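Phenylacetaldehyde dehydrogenase (Burkholderia cenocepacia, PDB 4O5H) probably catalyses the NAD+-dependent oxidation of phenylacetaldehyde to phenylacetate, as a member of the aldehyde dehydrogenase family. Local coordinates at residues 111-116 / 125-130; 191-196 / 489-494; 372-377 / 407-412; 68-73 / 245-250; 444-449 / 455-460. One frame throughout, in Å; residues are numbered along the deposited sequence. Where two conformers were deposited one is given.

In the fold
In contact 2, Lys194 and Glu491 lie beside Glu283, probably the glutamate of the family signature, and probably border the catalytic centre. The centre of contact 1 is about 20 Å from that of contact 2, nearest atoms about 8 Å apart, and the side chain of its Glu116 is about 9 Å from a bound sodium ion. Contact 4, in the same Rossmann-like part, has its centre about 21 Å from that of contact 2, and their segments alternate along the sequence. Contacts 3 and 5, centres about 27 Å apart, flank the sheet with strands 419-425 and 443-447; contacts 4 and 5 lie on opposite sides of the chain's centre, their centres about 43 Å apart.

Contact 1. Residues 111-116 / 125-130; sequences ELAEIE and MVAQGL
Ala113 and Ala127 face each other with their methyl groups, CB to CB 4.1 Å, in a helical hairpin formed by helix 109-120 and the start of helix 124-145. The short axes are inclined at 135°, between perpendicular and antiparallel, and come within 8.2 Å, a spacing that suits small residues. Ala113 also pushes its methyl into the backbone of the second helix: its CB lies 3.6 Å from Gln128 CB and equally close to Gln128 N. Ala127 CB in turn rests 3.9 Å from Ala113 O and touches the base of the Glu116 side chain, at CB.

With CG set anti to its nitrogen (chi1 -167°), Gln128 stretches away from the alanines alongside the first helix. Arg110, on that first helix, holds Glu114 OE2 of its own helix through NE and reaches across with NH1 to Gln128 OE1. Leu112 packs on Val132 further along the second helix and on Leu223 of helix 215-227. Glu116 rises from the hairpin with its chain bent at chi2 (85°). Its two carboxylate oxygens serve separate partners: OE1 pairs with Ser216 OG, while OE2 accepts from Leu188 N.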
# COMPACT_ATOMS: atom_id res chain seq x y z
N GLU A 111 -36.09 -4.03 -6.13
CA GLU A 111 -36.00 -4.93 -4.99
C GLU A 111 -34.74 -4.66 -4.15
O GLU A 111 -34.79 -4.59 -2.95
CB GLU A 111 -35.96 -6.39 -5.48
CG GLU A 111 -35.81 -7.37 -4.34
CD GLU A 111 -35.52 -8.78 -4.81
OE1 GLU A 111 -35.48 -9.02 -6.05
OE2 GLU A 111 -35.28 -9.62 -3.93
N LEU A 112 -33.60 -4.53 -4.82
CA LEU A 112 -32.36 -4.22 -4.10
C LEU A 112 -32.44 -2.92 -3.36
O LEU A 112 -31.95 -2.81 -2.23
CB LEU A 112 -31.18 -4.19 -5.08
CG LEU A 112 -30.73 -5.59 -5.59
CD1 LEU A 112 -29.81 -5.48 -6.79
CD2 LEU A 112 -30.04 -6.33 -4.48
N ALA A 113 -33.09 -1.92 -3.95
CA ALA A 113 -33.27 -0.62 -3.29
C ALA A 113 -34.16 -0.73 -2.07
O ALA A 113 -33.87 -0.15 -1.04
CB ALA A 113 -33.86 0.39 -4.26
N GLU A 114 -35.24 -1.50 -2.17
CA GLU A 114 -36.13 -1.71 -1.01
C GLU A 114 -35.39 -2.44 0.13
O GLU A 114 -35.50 -2.05 1.30
CB GLU A 114 -37.39 -2.51 -1.43
CG GLU A 114 -38.29 -1.68 -2.36
CD GLU A 114 -39.57 -2.36 -2.80
OE1 GLU A 114 -39.77 -3.57 -2.53
OE2 GLU A 114 -40.38 -1.65 -3.45
N ILE A 115 -34.64 -3.47 -0.21
CA ILE A 115 -33.90 -4.20 0.79
C ILE A 115 -32.95 -3.23 1.46
O ILE A 115 -32.82 -3.20 2.69
CB ILE A 115 -33.09 -5.38 0.15
CG1 ILE A 115 -34.04 -6.43 -0.34
CG2 ILE A 115 -32.09 -5.96 1.15
CD1 ILE A 115 -33.43 -7.46 -1.27
N GLU A 116 -32.24 -2.45 0.66
CA GLU A 116 -31.25 -1.54 1.20
C GLU A 116 -31.90 -0.48 2.08
O GLU A 116 -31.38 -0.15 3.17
CB GLU A 116 -30.48 -0.86 0.08
CG GLU A 116 -29.19 -0.22 0.54
CD GLU A 116 -28.03 -1.20 0.59
OE1 GLU A 116 -28.19 -2.30 1.19
OE2 GLU A 116 -26.99 -0.89 -0.00
N MET A 125 -35.64 5.93 -2.84
CA MET A 125 -35.42 6.56 -4.15
C MET A 125 -33.92 6.81 -4.39
O MET A 125 -33.47 6.77 -5.52
CB MET A 125 -36.23 7.85 -4.29
CG MET A 125 -37.76 7.65 -4.44
SD MET A 125 -38.68 9.23 -4.52
CE MET A 125 -37.64 10.14 -5.71
N VAL A 126 -33.19 7.14 -3.34
CA VAL A 126 -31.78 7.41 -3.46
C VAL A 126 -31.04 6.11 -3.59
O VAL A 126 -30.13 5.99 -4.42
CB VAL A 126 -31.24 8.23 -2.26
CG1 VAL A 126 -29.76 8.48 -2.40
CG2 VAL A 126 -31.95 9.59 -2.15
N ALA A 127 -31.40 5.11 -2.79
CA ALA A 127 -30.84 3.76 -2.92
C ALA A 127 -30.97 3.25 -4.36
O ALA A 127 -30.07 2.65 -4.89
CB ALA A 127 -31.51 2.79 -1.96
N GLN A 128 -32.12 3.50 -4.99
CA GLN A 128 -32.35 2.99 -6.34
C GLN A 128 -31.56 3.76 -7.39
O GLN A 128 -30.84 3.15 -8.20
CB GLN A 128 -33.83 3.04 -6.66
CG GLN A 128 -34.19 2.26 -7.89
CD GLN A 128 -35.69 2.09 -8.08
OE1 GLN A 128 -36.51 2.49 -7.26
NE2 GLN A 128 -36.05 1.48 -9.19
N GLY A 129 -31.65 5.11 -7.33
CA GLY A 129 -31.03 5.94 -8.33
C GLY A 129 -29.53 6.16 -8.19
O GLY A 129 -28.84 6.49 -9.15
N LEU A 130 -29.01 6.04 -6.98
CA LEU A 130 -27.57 6.15 -6.77
C LEU A 130 -26.92 4.78 -6.44
O LEU A 130 -26.18 4.27 -7.25
CB LEU A 130 -27.24 7.14 -5.69
CG LEU A 130 -25.74 7.27 -5.48
CD1 LEU A 130 -25.12 8.12 -6.59
CD2 LEU A 130 -25.39 7.94 -4.18

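Contact 2. Residues 191-196 / 489-494; sequences AAWKIA and GRELGR
Lys194 and Glu491 carry the charged part of this contact, a salt bridge between helix 187-201 and the turn leading into helix 493-499. Lys194 NZ donates to Glu491 OE2 over 2.6 Å, reaching the syn side of the carboxylate from 26° out of its plane. The lysine's CB leaves the helix away from the turn, but a bend at chi2 (-65°) helps bring the amine back across the glutamate.

A water supplies the second polar link. It donates to Trp193 O and to Glu491 OE1, 2.9 Å each, and accepts from Leu492 N at 2.9 Å, so both carboxylate oxygens of Glu491 are held.

Apolar contact comes from Leu492, whose CD2 sits over a face of the Trp193 indole: a CH-pi contact 3.9 Å from the centroid of the five-membered ring and 15° off its normal. Leu492 CD1 reaches CZ2 at 4.0 Å, and Glu491 CG nears CE3 obliquely.

Lys194 NZ also bonds to Thr260 OG1 and forms a long, weak ion pair with Glu283, whose carboxylate lies close to that of Glu491. This linked Glu-Lys-Glu chemistry is consistent with the proton relay proposed for related aldehyde dehydrogenases.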
# COMPACT_ATOMS: atom_id res chain seq x y z
N ALA A 191 -19.85 -3.11 -1.41
CA ALA A 191 -19.59 -4.50 -1.78
C ALA A 191 -19.12 -4.55 -3.22
O ALA A 191 -18.16 -5.27 -3.56
CB ALA A 191 -20.84 -5.36 -1.59
N ALA A 192 -19.81 -3.81 -4.08
CA ALA A 192 -19.44 -3.76 -5.49
C ALA A 192 -18.05 -3.18 -5.67
O ALA A 192 -17.24 -3.71 -6.45
CB ALA A 192 -20.46 -2.97 -6.28
N TRP A 193 -17.75 -2.09 -4.97
CA TRP A 193 -16.44 -1.48 -5.10
C TRP A 193 -15.31 -2.46 -4.75
O TRP A 193 -14.26 -2.39 -5.35
CB TRP A 193 -16.30 -0.29 -4.20
CG TRP A 193 -17.03 0.88 -4.65
CD1 TRP A 193 -17.89 0.98 -5.70
CD2 TRP A 193 -17.01 2.13 -4.03
NE1 TRP A 193 -18.40 2.24 -5.76
CE2 TRP A 193 -17.86 2.98 -4.76
CE3 TRP A 193 -16.28 2.67 -2.96
CZ2 TRP A 193 -18.04 4.32 -4.43
CZ3 TRP A 193 -16.43 4.00 -2.63
CH2 TRP A 193 -17.33 4.81 -3.36
N LYS A 194 -15.52 -3.35 -3.80
CA LYS A 194 -14.46 -4.30 -3.40
C LYS A 194 -14.45 -5.51 -4.29
O LYS A 194 -13.41 -6.08 -4.57
CB LYS A 194 -14.67 -4.82 -1.99
CG LYS A 194 -14.81 -3.78 -0.89
CD LYS A 194 -13.58 -2.98 -0.68
CE LYS A 194 -13.60 -2.35 0.71
NZ LYS A 194 -12.89 -1.05 0.64
N ILE A 195 -15.62 -6.00 -4.66
CA ILE A 195 -15.69 -7.28 -5.39
C ILE A 195 -15.34 -7.08 -6.88
O ILE A 195 -14.66 -7.91 -7.46
CB ILE A 195 -17.11 -7.90 -5.26
CG1 ILE A 195 -17.36 -8.33 -3.82
CG2 ILE A 195 -17.30 -9.09 -6.20
CD1 ILE A 195 -18.81 -8.71 -3.56
N ALA A 196 -15.83 -5.99 -7.50
CA ALA A 196 -15.71 -5.86 -8.95
C ALA A 196 -14.24 -5.87 -9.45
O ALA A 196 -13.92 -6.60 -10.37
CB ALA A 196 -16.48 -4.68 -9.49
N GLY A 489 -4.21 3.80 -0.44
CA GLY A 489 -4.85 2.98 -1.46
C GLY A 489 -6.01 3.73 -2.08
O GLY A 489 -6.48 4.70 -1.51
N ARG A 490 -6.45 3.26 -3.23
CA ARG A 490 -7.52 3.90 -4.00
C ARG A 490 -8.58 2.90 -4.44
O ARG A 490 -8.28 1.70 -4.73
CB ARG A 490 -6.95 4.61 -5.19
CG ARG A 490 -6.05 5.79 -4.87
CD ARG A 490 -6.79 6.93 -4.15
NE ARG A 490 -5.97 8.09 -3.81
CZ ARG A 490 -5.38 8.31 -2.63
NH1 ARG A 490 -5.48 7.46 -1.61
NH2 ARG A 490 -4.66 9.40 -2.45
N GLU A 491 -9.84 3.35 -4.39
CA GLU A 491 -10.96 2.63 -4.97
C GLU A 491 -11.22 3.21 -6.33
O GLU A 491 -10.93 4.37 -6.55
CB GLU A 491 -12.22 2.85 -4.14
CG GLU A 491 -12.18 2.39 -2.67
CD GLU A 491 -12.50 0.93 -2.47
OE1 GLU A 491 -12.20 0.11 -3.38
OE2 GLU A 491 -13.03 0.60 -1.38
N LEU A 492 -11.82 2.42 -7.22
CA LEU A 492 -12.31 2.86 -8.54
C LEU A 492 -11.22 3.23 -9.53
O LEU A 492 -10.05 3.36 -9.20
CB LEU A 492 -13.33 3.99 -8.38
CG LEU A 492 -14.52 3.68 -7.46
CD1 LEU A 492 -15.43 4.89 -7.35
CD2 LEU A 492 -15.32 2.52 -8.03
N GLY A 493 -11.64 3.39 -10.78
CA GLY A 493 -10.73 3.79 -11.85
C GLY A 493 -9.74 2.74 -12.26
O GLY A 493 -9.77 1.58 -11.80
N ARG A 494 -8.83 3.14 -13.12
CA ARG A 494 -7.68 2.33 -13.46
C ARG A 494 -6.85 2.02 -12.22
O ARG A 494 -6.27 0.93 -12.11
CB ARG A 494 -6.81 3.06 -14.48
CG ARG A 494 -5.69 2.23 -15.03
CD ARG A 494 -5.32 2.76 -16.40
NE ARG A 494 -4.96 4.17 -16.31
CZ ARG A 494 -3.75 4.60 -15.97
NH1 ARG A 494 -2.78 3.73 -15.67
NH2 ARG A 494 -3.48 5.91 -15.93
O HOH W 1 -13.05 0.07 -6.14

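Contact 3. Residues 372-377 / 407-412; sequences IDSGFG and AMRVVR
The guanidinium group of Arg409 is met obliquely by Ser374 OG, and the closer meeting is with the arginine's aliphatic stem: the hydroxyl oxygen lies 3.7 Å from Arg409 CB and 3.9 Å from Arg409 CD. The chain bends at chi3 (59°), and NH2 pairs with Glu413 OE1, just past the helical turn. The other flat group belongs to Phe376, which leaves its helix away from the other segment; Ile372 O lies over one face of its ring, 3.6 Å above the plane and toward the rim.

Beside the serine the backbones come close. Gly375 CA lies 4.0 Å from Val410 CG1 and a little farther from CG2, so the fork of the valine rests against a bare piece of helix, and the two CA atoms are 5.8 Å apart. A chi1 of -73°, with CG1 beside the valine's own nitrogen, presents both methyls to the glycine.

One water spans the two segments. It hydrogen-bonds to Ser374 OG at 2.8 Å and accepts from Val410 N at 3.0 Å. Val410 lies in the first turn of helix 409-412, two residues past the N-cap position at Met408, where amides lack a carbonyl one turn back; the water takes that place. The neighbouring Arg409 N is served by Glu378 OE1, from the end of the facing helix.

The contact thus joins the C-terminal part of helix 362-378 to the one-turn helix 409-412. Val410 and Val411 pack on Val421 of strand 419-425, while Ile372 touches Val419 of that strand and Thr399 of strand 399-402, and Phe376 reaches Leu401.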
# COMPACT_ATOMS: atom_id res chain seq x y z
N ILE A 372 -23.13 16.01 19.62
CA ILE A 372 -23.89 17.26 19.66
C ILE A 372 -23.90 17.86 21.07
O ILE A 372 -23.63 19.04 21.25
CB ILE A 372 -25.35 17.06 19.18
CG1 ILE A 372 -25.37 16.69 17.70
CG2 ILE A 372 -26.15 18.35 19.43
CD1 ILE A 372 -26.73 16.20 17.21
N ASP A 373 -24.19 17.02 22.07
CA ASP A 373 -24.19 17.44 23.48
C ASP A 373 -22.83 17.99 23.89
O ASP A 373 -22.74 19.03 24.55
CB ASP A 373 -24.60 16.28 24.40
CG ASP A 373 -26.06 15.88 24.21
OD1 ASP A 373 -26.84 16.58 23.53
OD2 ASP A 373 -26.45 14.86 24.79
N SER A 374 -21.78 17.31 23.46
CA SER A 374 -20.43 17.76 23.69
C SER A 374 -20.18 19.19 23.13
O SER A 374 -19.55 20.01 23.78
CB SER A 374 -19.48 16.73 23.08
OG SER A 374 -18.37 17.30 22.49
N GLY A 375 -20.66 19.47 21.92
CA GLY A 375 -20.57 20.78 21.30
C GLY A 375 -21.24 21.85 22.13
O GLY A 375 -20.64 22.91 22.40
N PHE A 376 -22.47 21.57 22.58
CA PHE A 376 -23.20 22.49 23.46
C PHE A 376 -22.40 22.74 24.73
O PHE A 376 -22.21 23.88 25.13
CB PHE A 376 -24.59 21.97 23.84
CG PHE A 376 -25.56 21.87 22.70
CD1 PHE A 376 -25.60 22.84 21.70
CD2 PHE A 376 -26.47 20.81 22.63
CE1 PHE A 376 -26.50 22.75 20.66
CE2 PHE A 376 -27.38 20.72 21.60
CZ PHE A 376 -27.38 21.69 20.60
N GLY A 377 -21.90 21.67 25.33
CA GLY A 377 -21.07 21.77 26.51
C GLY A 377 -19.84 22.65 26.34
O GLY A 377 -19.37 23.24 27.29
N ALA A 407 -10.63 23.95 18.45
CA ALA A 407 -10.34 23.11 19.61
C ALA A 407 -11.47 22.18 20.02
O ALA A 407 -11.27 21.28 20.82
CB ALA A 407 -9.97 24.01 20.81
N MET A 408 -12.68 22.41 19.55
CA MET A 408 -13.81 21.63 20.07
C MET A 408 -13.86 20.24 19.50
O MET A 408 -13.51 20.02 18.34
CB MET A 408 -15.13 22.32 19.71
CG MET A 408 -15.31 23.67 20.37
SD MET A 408 -16.93 24.32 19.95
CE MET A 408 -16.85 25.90 20.80
N ARG A 409 -14.35 19.29 20.28
CA ARG A 409 -14.47 17.87 19.82
C ARG A 409 -15.30 17.72 18.55
O ARG A 409 -14.91 16.98 17.66
CB ARG A 409 -15.08 17.00 20.88
CG ARG A 409 -14.28 16.95 22.16
CD ARG A 409 -14.81 15.88 23.09
NE ARG A 409 -14.75 14.60 22.41
CZ ARG A 409 -15.49 13.55 22.73
NH1 ARG A 409 -16.32 13.60 23.75
NH2 ARG A 409 -15.37 12.42 22.02
N VAL A 410 -16.40 18.46 18.45
CA VAL A 410 -17.24 18.42 17.24
C VAL A 410 -16.54 18.88 15.98
O VAL A 410 -16.91 18.47 14.90
CB VAL A 410 -18.56 19.23 17.35
CG1 VAL A 410 -19.54 18.50 18.24
CG2 VAL A 410 -18.32 20.66 17.81
N VAL A 411 -15.54 19.74 16.13
CA VAL A 411 -14.75 20.14 14.97
C VAL A 411 -13.62 19.15 14.69
O VAL A 411 -13.30 18.92 13.51
CB VAL A 411 -14.19 21.57 15.12
CG1 VAL A 411 -13.39 22.00 13.91
CG2 VAL A 411 -15.32 22.59 15.37
N ARG A 412 -12.99 18.60 15.72
CA ARG A 412 -11.82 17.75 15.53
C ARG A 412 -12.16 16.32 15.15
O ARG A 412 -11.43 15.69 14.38
CB ARG A 412 -10.99 17.72 16.80
CG ARG A 412 -10.54 19.15 17.05
CD ARG A 412 -9.07 19.29 17.43
NE ARG A 412 -8.20 18.76 16.38
CZ ARG A 412 -7.57 19.50 15.45
NH1 ARG A 412 -7.68 20.82 15.43
NH2 ARG A 412 -6.81 18.89 14.56
O HOH W 2 -17.53 19.55 21.01

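Contact 4. Residues 68-73 / 245-250; sequences RDVQQA and GAALSR
Ala246 O, one residue before the Ala247-Leu248 step against which Val70 packs, is gripped by two donors. Ser249 OG gives the shorter bond, 2.7 Å, meeting the oxygen at a C=O...O angle of 122° and tilted 21° from the carbonyl plane. Arg250 N donates to the same oxygen at 3.2 Å. The guanidinium of Arg250 folds back over this turn, with Ala246 O 3.6 Å above its plane and toward the rim, and its NH2 forms a salt bridge with Glu67 at the start of the opposing helix.

Across the contact the packing is apolar and rests on one valine. Val70 keeps CG1 opposite its own nitrogen (chi1 172°), and this branch is driven into the backbone of the other helix: CG1 lies 3.7 Å from Leu248 CA, equally near Leu248 N, and 3.9 Å from Leu248 CB. Behind that branch, Val70 CB faces Ala247 CB at 4.3 Å.

Helices 67-82 and 241-250 pack here beside the Rossmann-like sheet of the aldehyde dehydrogenase fold. Leu248 and Ala73 both rest on Val206 of strand 204-208, so each helix touches the same strand residue. Leu248 also reaches Val74 one turn further along the first helix, and Ser249 lies on Ile269 and Ala272 of helix 263-275.

A water accepts a weak bond from Gln71 NE2 at 3.4 Å; its link to Ala247 O is weak and doubtful.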
# COMPACT_ATOMS: atom_id res chain seq x y z
N ARG A 68 -14.30 -20.25 12.77
CA ARG A 68 -14.40 -21.52 12.02
C ARG A 68 -15.04 -21.28 10.67
O ARG A 68 -14.58 -21.78 9.66
CB ARG A 68 -15.28 -22.55 12.76
CG ARG A 68 -14.78 -23.01 14.10
CD ARG A 68 -15.83 -23.88 14.82
NE ARG A 68 -16.91 -23.08 15.40
CZ ARG A 68 -17.93 -23.57 16.09
NH1 ARG A 68 -18.06 -24.89 16.29
NH2 ARG A 68 -18.84 -22.75 16.59
N ASP A 69 -16.12 -20.51 10.67
CA ASP A 69 -16.84 -20.25 9.42
C ASP A 69 -15.98 -19.41 8.47
O ASP A 69 -15.94 -19.64 7.25
CB ASP A 69 -18.20 -19.57 9.69
CG ASP A 69 -19.01 -20.30 10.75
OD1 ASP A 69 -19.37 -21.49 10.53
OD2 ASP A 69 -19.26 -19.72 11.82
N VAL A 70 -15.30 -18.43 9.02
CA VAL A 70 -14.43 -17.56 8.20
C VAL A 70 -13.30 -18.39 7.59
O VAL A 70 -13.03 -18.25 6.41
CB VAL A 70 -13.85 -16.40 9.01
CG1 VAL A 70 -12.81 -15.63 8.19
CG2 VAL A 70 -14.96 -15.46 9.44
N GLN A 71 -12.68 -19.24 8.40
CA GLN A 71 -11.65 -20.15 7.88
C GLN A 71 -12.15 -21.04 6.75
O GLN A 71 -11.45 -21.24 5.79
CB GLN A 71 -11.08 -21.01 8.98
CG GLN A 71 -10.15 -20.20 9.89
CD GLN A 71 -9.85 -20.88 11.18
OE1 GLN A 71 -10.41 -21.93 11.51
NE2 GLN A 71 -8.95 -20.30 11.93
N GLN A 72 -13.38 -21.53 6.85
CA GLN A 72 -13.97 -22.32 5.73
C GLN A 72 -14.13 -21.50 4.46
O GLN A 72 -13.92 -21.99 3.37
CB GLN A 72 -15.31 -22.93 6.10
CG GLN A 72 -15.17 -23.95 7.19
CD GLN A 72 -14.46 -25.22 6.75
OE1 GLN A 72 -14.38 -25.56 5.55
NE2 GLN A 72 -13.87 -25.89 7.70
N ALA A 73 -14.59 -20.27 4.60
CA ALA A 73 -14.74 -19.37 3.46
C ALA A 73 -13.39 -19.07 2.78
O ALA A 73 -13.30 -19.03 1.55
CB ALA A 73 -15.42 -18.07 3.87
N GLY A 245 -14.92 -10.37 11.36
CA GLY A 245 -14.02 -9.42 10.68
C GLY A 245 -12.57 -9.61 11.08
O GLY A 245 -11.66 -9.65 10.23
N ALA A 246 -12.35 -9.72 12.38
CA ALA A 246 -11.01 -9.83 12.89
C ALA A 246 -10.39 -11.12 12.40
O ALA A 246 -9.23 -11.14 12.00
CB ALA A 246 -11.04 -9.80 14.42
N ALA A 247 -11.17 -12.19 12.41
CA ALA A 247 -10.66 -13.47 11.97
C ALA A 247 -10.25 -13.45 10.49
O ALA A 247 -9.23 -14.05 10.11
CB ALA A 247 -11.70 -14.55 12.19
N LEU A 248 -11.00 -12.75 9.68
CA LEU A 248 -10.65 -12.62 8.28
C LEU A 248 -9.31 -11.89 8.13
O LEU A 248 -8.41 -12.35 7.43
CB LEU A 248 -11.77 -11.89 7.53
CG LEU A 248 -11.54 -11.69 6.03
CD1 LEU A 248 -11.21 -13.02 5.35
CD2 LEU A 248 -12.78 -11.03 5.43
N SER A 249 -9.17 -10.78 8.85
CA SER A 249 -7.93 -9.98 8.78
C SER A 249 -6.67 -10.72 9.17
O SER A 249 -5.59 -10.44 8.61
CB SER A 249 -8.05 -8.67 9.60
OG SER A 249 -8.02 -8.92 11.01
N ARG A 250 -6.77 -11.68 10.10
CA ARG A 250 -5.62 -12.41 10.61
C ARG A 250 -5.29 -13.68 9.82
O ARG A 250 -4.29 -14.35 10.11
CB ARG A 250 -5.88 -12.89 12.05
CG ARG A 250 -6.16 -11.87 13.10
CD ARG A 250 -6.11 -12.55 14.50
NE ARG A 250 -7.11 -13.64 14.62
CZ ARG A 250 -8.36 -13.48 15.08
NH1 ARG A 250 -8.78 -12.28 15.48
NH2 ARG A 250 -9.20 -14.50 15.15
O HOH W 3 -8.43 -16.99 11.52

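Contact 5. Residues 444-449 / 455-460; sequences ASIWSN and HKLVPR
Ile446 sends its CB from strand 443-447 toward Leu457 and Val458, and both branches of the side chain find partners there. The short branch, CG2, lies opposite the backbone nitrogen and meets Leu457 CD2 at 4.0 Å. CG1, beside the nitrogen (chi1 -59°), passes the same methyl at 4.1 Å. At the tip, CD1 enters the notch between the two partners: Leu457 CG is 3.8 Å away, Leu457 CB 3.9 Å, and Val458 CG2 also 3.9 Å. Isoleucine and leucine lie antiparallel, side by side, each along the other's stem.

Leu457 adopts an unusual shape: with chi2 at 29°, between staggered positions, CD2 lies beside the isoleucine. Its carbonyl oxygen accepts from Arg460 N at 2.9 Å, which continues the helical turn. Val458 also lies on Val506 of the second subunit, and its carbonyl oxygen accepts from Lys504 NZ of that subunit.

Strand residues alternate, and the side chains on the far side make a polar pair. Trp447 NE1 donates to Ser445 OG over 3.0 Å, with the oxygen at the ring edge and in its plane; the same hydroxyl bonds to His471 ND1.

Strand 443-447, helix 451-457 and strand 465-468 form a beta-alpha-beta unit, and this contact packs its helix against its first strand. That strand runs between strands 288-292 and 465-468; Ile446 also touches Val466, and Leu457 packs on Val428 and Val432 of helix 428-436.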
# COMPACT_ATOMS: atom_id res chain seq x y z
N ALA A 444 -12.54 17.08 0.21
CA ALA A 444 -12.70 18.50 0.42
C ALA A 444 -13.43 19.10 -0.76
O ALA A 444 -13.38 18.54 -1.84
CB ALA A 444 -11.36 19.15 0.53
N SER A 445 -14.11 20.25 -0.56
CA SER A 445 -14.61 20.98 -1.71
C SER A 445 -14.38 22.49 -1.62
O SER A 445 -14.21 23.05 -0.53
CB SER A 445 -16.10 20.68 -1.99
OG SER A 445 -16.94 21.10 -0.91
N ILE A 446 -14.38 23.10 -2.79
CA ILE A 446 -14.23 24.52 -2.98
C ILE A 446 -15.42 24.99 -3.80
O ILE A 446 -15.76 24.37 -4.82
CB ILE A 446 -12.97 24.79 -3.80
CG1 ILE A 446 -11.73 24.24 -3.10
CG2 ILE A 446 -12.83 26.28 -4.01
CD1 ILE A 446 -10.54 24.14 -4.04
N TRP A 447 -16.06 26.08 -3.37
CA TRP A 447 -17.23 26.63 -4.03
C TRP A 447 -16.84 28.02 -4.52
O TRP A 447 -16.65 28.92 -3.70
CB TRP A 447 -18.46 26.65 -3.06
CG TRP A 447 -18.84 25.23 -2.78
CD1 TRP A 447 -18.15 24.36 -2.01
CD2 TRP A 447 -19.92 24.50 -3.38
NE1 TRP A 447 -18.76 23.13 -2.04
CE2 TRP A 447 -19.84 23.19 -2.88
CE3 TRP A 447 -20.95 24.84 -4.25
CZ2 TRP A 447 -20.73 22.19 -3.26
CZ3 TRP A 447 -21.83 23.86 -4.62
CH2 TRP A 447 -21.71 22.53 -4.11
N SER A 448 -16.78 28.18 -5.85
CA SER A 448 -16.31 29.39 -6.52
C SER A 448 -16.41 29.23 -8.03
O SER A 448 -16.58 28.10 -8.53
CB SER A 448 -14.85 29.64 -6.17
OG SER A 448 -14.37 30.85 -6.74
N ASN A 449 -16.36 30.34 -8.74
CA ASN A 449 -16.27 30.35 -10.20
C ASN A 449 -15.01 31.13 -10.64
O ASN A 449 -14.83 31.41 -11.82
CB ASN A 449 -17.53 30.96 -10.83
CG ASN A 449 -17.62 30.75 -12.34
OD1 ASN A 449 -17.44 29.64 -12.83
ND2 ASN A 449 -17.85 31.84 -13.08
N HIS A 455 -7.51 27.27 -8.90
CA HIS A 455 -6.27 26.57 -9.25
C HIS A 455 -5.11 26.83 -8.29
O HIS A 455 -4.25 25.99 -8.16
CB HIS A 455 -5.89 26.79 -10.72
CG HIS A 455 -6.60 25.84 -11.62
ND1 HIS A 455 -6.24 24.50 -11.71
CD2 HIS A 455 -7.71 25.98 -12.39
CE1 HIS A 455 -7.09 23.87 -12.52
NE2 HIS A 455 -7.98 24.75 -12.94
N LYS A 456 -5.14 27.93 -7.58
CA LYS A 456 -4.17 28.18 -6.53
C LYS A 456 -4.48 27.35 -5.29
O LYS A 456 -3.60 27.00 -4.53
CB LYS A 456 -4.13 29.68 -6.19
CG LYS A 456 -3.45 30.52 -7.25
CD LYS A 456 -3.67 32.01 -6.98
CE LYS A 456 -3.03 32.84 -8.06
NZ LYS A 456 -1.60 33.02 -7.73
N LEU A 457 -5.76 27.06 -5.08
CA LEU A 457 -6.20 26.38 -3.87
C LEU A 457 -6.11 24.86 -3.95
O LEU A 457 -5.74 24.24 -2.97
CB LEU A 457 -7.67 26.70 -3.58
CG LEU A 457 -8.33 26.70 -2.21
CD1 LEU A 457 -7.28 27.06 -1.19
CD2 LEU A 457 -9.61 27.57 -2.08
N VAL A 458 -6.48 24.29 -5.09
CA VAL A 458 -6.54 22.85 -5.25
C VAL A 458 -5.24 22.17 -4.78
O VAL A 458 -5.29 21.22 -4.04
CB VAL A 458 -6.91 22.43 -6.69
CG1 VAL A 458 -6.61 20.96 -6.92
CG2 VAL A 458 -8.39 22.69 -6.93
N PRO A 459 -4.08 22.70 -5.18
CA PRO A 459 -2.82 22.03 -4.76
C PRO A 459 -2.53 22.12 -3.28
O PRO A 459 -1.77 21.32 -2.78
CB PRO A 459 -1.73 22.81 -5.49
CG PRO A 459 -2.42 23.37 -6.67
CD PRO A 459 -3.81 23.74 -6.18
N ARG A 460 -3.13 23.07 -2.59
CA ARG A 460 -2.81 23.35 -1.18
C ARG A 460 -3.63 22.55 -0.18
O ARG A 460 -3.28 22.50 1.02
CB ARG A 460 -3.03 24.83 -0.90
CG ARG A 460 -2.18 25.74 -1.75
CD ARG A 460 -2.47 27.23 -1.46
NE ARG A 460 -1.90 27.63 -0.18
CZ ARG A 460 -2.16 28.76 0.45
NH1 ARG A 460 -2.99 29.67 -0.04
NH2 ARG A 460 -1.56 28.99 1.61